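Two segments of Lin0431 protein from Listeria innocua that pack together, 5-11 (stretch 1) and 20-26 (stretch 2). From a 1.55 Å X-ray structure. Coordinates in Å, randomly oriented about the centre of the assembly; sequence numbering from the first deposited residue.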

ATOM      1  N   GLY A   5     -18.979 -12.129  -0.962  1.00 55.16           N
ATOM      2  CA  GLY A   5     -17.581 -12.496  -1.112  1.00 54.29           C
ATOM      3  C   GLY A   5     -16.755 -12.204   0.126  1.00 52.44           C
ATOM      4  O   GLY A   5     -17.282 -12.087   1.233  1.00 53.63           O
ATOM      5  N   ASP A   6     -15.449 -12.079  -0.068  1.00 49.39           N
ATOM      6  CA  ASP A   6     -14.518 -11.837   1.022  1.00 45.09           C
ATOM      7  C   ASP A   6     -14.578 -10.363   1.451  1.00 40.43           C
ATOM      8  O   ASP A   6     -14.954  -9.488   0.667  1.00 41.67           O
ATOM      9  CB  ASP A   6     -13.102 -12.220   0.561  1.00 45.89           C
ATOM     10  CG  ASP A   6     -12.135 -12.441   1.716  1.00 46.09           C
ATOM     11  OD1 ASP A   6     -12.577 -12.440   2.888  1.00 46.13           O
ATOM     12  OD2 ASP A   6     -10.922 -12.624   1.443  1.00 45.01           O
ATOM     13  N   GLU A   7     -14.246 -10.102   2.708  1.00 35.33           N
ATOM     14  CA  GLU A   7     -14.090  -8.735   3.205  1.00 32.73           C
ATOM     15  C   GLU A   7     -12.648  -8.562   3.626  1.00 28.87           C
ATOM     16  O   GLU A   7     -12.151  -9.338   4.444  1.00 29.82           O
ATOM     17  CB  GLU A   7     -14.980  -8.500   4.415  1.00 37.67           C
ATOM     18  CG  GLU A   7     -16.463  -8.469   4.105  1.00 43.89           C
ATOM     19  CD  GLU A   7     -17.301  -8.260   5.356  1.00 49.17           C
ATOM     20  OE1 GLU A   7     -17.099  -9.004   6.343  1.00 50.25           O
ATOM     21  OE2 GLU A   7     -18.160  -7.351   5.351  1.00 51.78           O
ATOM     22  N   VAL A   8     -11.975  -7.548   3.090  1.00 23.70           N
ATOM     23  CA  VAL A   8     -10.539  -7.396   3.326  1.00 20.32           C
ATOM     24  C   VAL A   8     -10.126  -6.011   3.802  1.00 20.35           C
ATOM     25  O   VAL A   8     -10.823  -5.011   3.560  1.00 20.88           O
ATOM     26  CB  VAL A   8      -9.705  -7.784   2.077  1.00 20.40           C
ATOM     27  CG1 VAL A   8      -9.958  -9.248   1.734  1.00 21.69           C
ATOM     28  CG2 VAL A   8     -10.039  -6.880   0.891  1.00 21.21           C
ATOM     29  N   VAL A   9      -8.976  -5.969   4.473  1.00 20.10           N
ATOM     30  CA  VAL A   9      -8.413  -4.732   4.992  1.00 20.63           C
ATOM     31  C   VAL A   9      -6.970  -4.671   4.543  1.00 18.97           C
ATOM     32  O   VAL A   9      -6.269  -5.683   4.584  1.00 20.89           O
ATOM     33  CB  VAL A   9      -8.445  -4.689   6.538  1.00 19.96           C
ATOM     34  CG1 VAL A   9      -7.898  -3.390   7.042  1.00 20.48           C
ATOM     35  CG2 VAL A   9      -9.854  -4.860   7.052  1.00 23.90           C
ATOM     36  N   ALA A  10      -6.526  -3.498   4.101  1.00 16.33           N
ATOM     37  CA  ALA A  10      -5.138  -3.308   3.743  1.00 15.19           C
ATOM     38  C   ALA A  10      -4.403  -2.681   4.919  1.00 15.64           C
ATOM     39  O   ALA A  10      -4.803  -1.628   5.428  1.00 17.28           O
ATOM     40  CB  ALA A  10      -5.030  -2.421   2.526  1.00 17.88           C
ATOM     41  N   ILE A  11      -3.320  -3.327   5.345  1.00 14.81           N
ATOM     42  CA  ILE A  11      -2.500  -2.832   6.438  1.00 16.48           C
ATOM     43  C   ILE A  11      -1.233  -2.261   5.822  1.00 15.15           C
ATOM     44  O   ILE A  11      -0.469  -2.968   5.156  1.00 15.57           O
ATOM     45  CB  ILE A  11      -2.152  -3.957   7.457  1.00 16.96           C
ATOM     46  CG1 ILE A  11      -3.400  -4.766   7.830  1.00 20.93           C
ATOM     47  CG2 ILE A  11      -1.417  -3.374   8.688  1.00 17.64           C
ATOM     48  CD1 ILE A  11      -4.378  -4.012   8.602  1.00 23.39           C
ATOM     49  N   ARG A  20      -1.640   3.060   8.336  1.00 15.73           N
ATOM     50  CA  ARG A  20      -3.096   3.023   8.076  1.00 14.21           C
ATOM     51  C   ARG A  20      -3.562   1.599   8.049  1.00 14.51           C
ATOM     52  O   ARG A  20      -2.840   0.736   7.554  1.00 16.15           O
ATOM     53  CB  ARG A  20      -3.452   3.633   6.708  1.00 14.82           C
ATOM     54  CG  ARG A  20      -3.249   5.122   6.594  1.00 15.30           C
ATOM     55  CD  ARG A  20      -4.386   5.960   7.260  1.00 16.80           C
ATOM     56  NE  ARG A  20      -5.698   5.748   6.622  1.00 17.82           N
ATOM     57  CZ  ARG A  20      -6.028   6.209   5.413  1.00 17.64           C
ATOM     58  NH1 ARG A  20      -5.140   6.899   4.698  1.00 19.25           N
ATOM     59  NH2 ARG A  20      -7.243   5.990   4.908  1.00 18.72           N
ATOM     60  N   GLU A  21      -4.772   1.351   8.559  1.00 15.44           N
ATOM     61  CA  GLU A  21      -5.484   0.102   8.263  1.00 15.87           C
ATOM     62  C   GLU A  21      -6.739   0.513   7.518  1.00 16.25           C
ATOM     63  O   GLU A  21      -7.549   1.280   8.048  1.00 17.97           O
ATOM     64  CB  GLU A  21      -5.790  -0.715   9.539  1.00 17.84           C
ATOM     65  CG  GLU A  21      -4.510  -0.964  10.354  1.00 19.33           C
ATOM     66  CD  GLU A  21      -4.607  -2.074  11.413  1.00 22.52           C
ATOM     67  OE1 GLU A  21      -5.662  -2.723  11.532  1.00 26.50           O
ATOM     68  OE2 GLU A  21      -3.598  -2.312  12.135  1.00 22.27           O
ATOM     69  N   ILE A  22      -6.873   0.050   6.277  1.00 15.89           N
ATOM     70  CA  ILE A  22      -7.900   0.552   5.383  1.00 16.52           C
ATOM     71  C   ILE A  22      -8.800  -0.567   4.887  1.00 16.53           C
ATOM     72  O   ILE A  22      -8.401  -1.395   4.063  1.00 17.57           O
ATOM     73  CB  ILE A  22      -7.304   1.265   4.137  1.00 15.96           C
ATOM     74  CG1 ILE A  22      -6.361   2.410   4.534  1.00 16.70           C
ATOM     75  CG2 ILE A  22      -8.460   1.771   3.260  1.00 17.12           C
ATOM     76  CD1 ILE A  22      -5.723   3.109   3.315  1.00 16.72           C
ATOM     77  N   PRO A  23     -10.027  -0.618   5.394  1.00 17.36           N
ATOM     78  CA  PRO A  23     -10.984  -1.616   4.902  1.00 17.72           C
ATOM     79  C   PRO A  23     -11.316  -1.298   3.449  1.00 17.65           C
ATOM     80  O   PRO A  23     -11.725  -0.168   3.157  1.00 20.72           O
ATOM     81  CB  PRO A  23     -12.209  -1.404   5.806  1.00 18.84           C
ATOM     82  CG  PRO A  23     -11.654  -0.801   7.027  1.00 20.51           C
ATOM     83  CD  PRO A  23     -10.522   0.081   6.583  1.00 18.18           C
ATOM     84  N   LEU A  24     -11.104  -2.259   2.549  1.00 17.73           N
ATOM     85  CA  LEU A  24     -11.210  -1.992   1.124  1.00 17.80           C
ATOM     86  C   LEU A  24     -12.587  -2.335   0.633  1.00 18.01           C
ATOM     87  O   LEU A  24     -13.049  -1.762  -0.344  1.00 18.75           O
ATOM     88  CB  LEU A  24     -10.202  -2.815   0.314  1.00 18.27           C
ATOM     89  CG  LEU A  24      -8.738  -2.451   0.550  1.00 17.72           C
ATOM     90  CD1 LEU A  24      -7.841  -3.419  -0.199  1.00 18.71           C
ATOM     91  CD2 LEU A  24      -8.462  -1.003   0.167  1.00 18.19           C
ATOM     92  N   THR A  25     -13.237  -3.276   1.308  1.00 19.39           N
ATOM     93  CA  THR A  25     -14.489  -3.786   0.798  1.00 21.87           C
ATOM     94  C   THR A  25     -15.612  -2.763   1.022  1.00 21.90           C
ATOM     95  O   THR A  25     -15.941  -2.408   2.158  1.00 22.98           O
ATOM     96  CB  THR A  25     -14.809  -5.157   1.410  1.00 22.31           C
ATOM     97  OG1 THR A  25     -13.653  -6.015   1.272  1.00 22.38           O
ATOM     98  CG2 THR A  25     -15.996  -5.770   0.703  1.00 24.58           C
ATOM     99  N   GLY A  26     -16.186  -2.288  -0.078  1.00 19.96           N
ATOM    100  CA  GLY A  26     -17.165  -1.221  -0.041  1.00 19.50           C
ATOM    101  C   GLY A  26     -16.566   0.161  -0.218  1.00 18.68           C
ATOM    102  O   GLY A  26     -17.291   1.163  -0.284  1.00 21.11           O
TER

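Two antiparallel strands, 8-11 and 20-23, lie side by side with their axes 4.4 Å apart at closest approach and their N-to-C directions 159° apart. The first rule of the contact is that the backbone pairing and the side-chain packing share one register. Ala 10 and Ile 22 form the hydrogen-bonded pair, each giving its amide to the other: Ala 10 N to Ile 22 O and Ile 22 N to Ala 10 O, both 2.8 Å and both nearly straight. The same carbonyls also receive CA-H contacts from the preceding residues, Val 9 CA to Ile 22 O at 3.5 Å and Glu 21 CA to Ala 10 O at 3.4 Å, so each carbonyl has a second, longer contact beside its hydrogen bond.

Proline comes exactly where the pattern can afford it. Pro 23 has no amide hydrogen, and it sits opposite Val 9 in a non-hydrogen-bonded pair, where the facing strand asks for none. The CA atoms of Val 9 and Pro 23 come to 4.0 Å, against 5.0 Å for those of Ala 10 and Ile 22. The ladder then resumes with Leu 24 N giving a hydrogen bond to Val 8 O at 2.9 Å.

Past the strand, a side chain takes over from the backbone. The CA-to-CB bond of Thr 25 points toward stretch 1, and with chi1 in the m well its hydroxyl oxygen accepts the amide of Val 8, N to OG1 2.9 Å at 165°. This short bump reaches in at the end of the ladder: Thr 25 OG1 also lies 3.4 Å from Glu 7 CA and 3.7 Å from Val 8 CG2. Thr 25 has the largest area covered by the other stretch of any residue here, 62 Å², although it remains exposed in the whole structure.

The face carrying Ala 10 and Ile 22 pairs a small residue with large neighbours. The methyl of Ala 10 adds little bulk, and Leu 24 extends into the space beside it, CD1 to Ala 10 CB 4.0 Å. The base of the same leucine meets Val 8, with CB 4.1 Å from Val 8 CG2. Leu 24 thus spans two residues of the facing strand, and all four of these residues are buried.

On the other face, Val 9, Ile 11, Glu 21 and Pro 23 make a more open surface. Val 9 CG1 touches two partners, 4.2 Å from Glu 21 CB and 3.9 Å from Pro 23 N, and Val 9 CG2 comes to 4.4 Å from Pro 23 CB. Ile 11, with both chi angles in the m well, bends its tip across the seam, bringing CD1 to 3.4 Å from Glu 21 CD, close for a methyl and a carboxylate carbon. The methyl lies along the glutamate side chain, Ile 11 CD1 also being 3.5 Å from Glu 21 CG and 3.7 Å from Glu 21 CB. Altogether the two stretches bury 480 Å², summed over both sides.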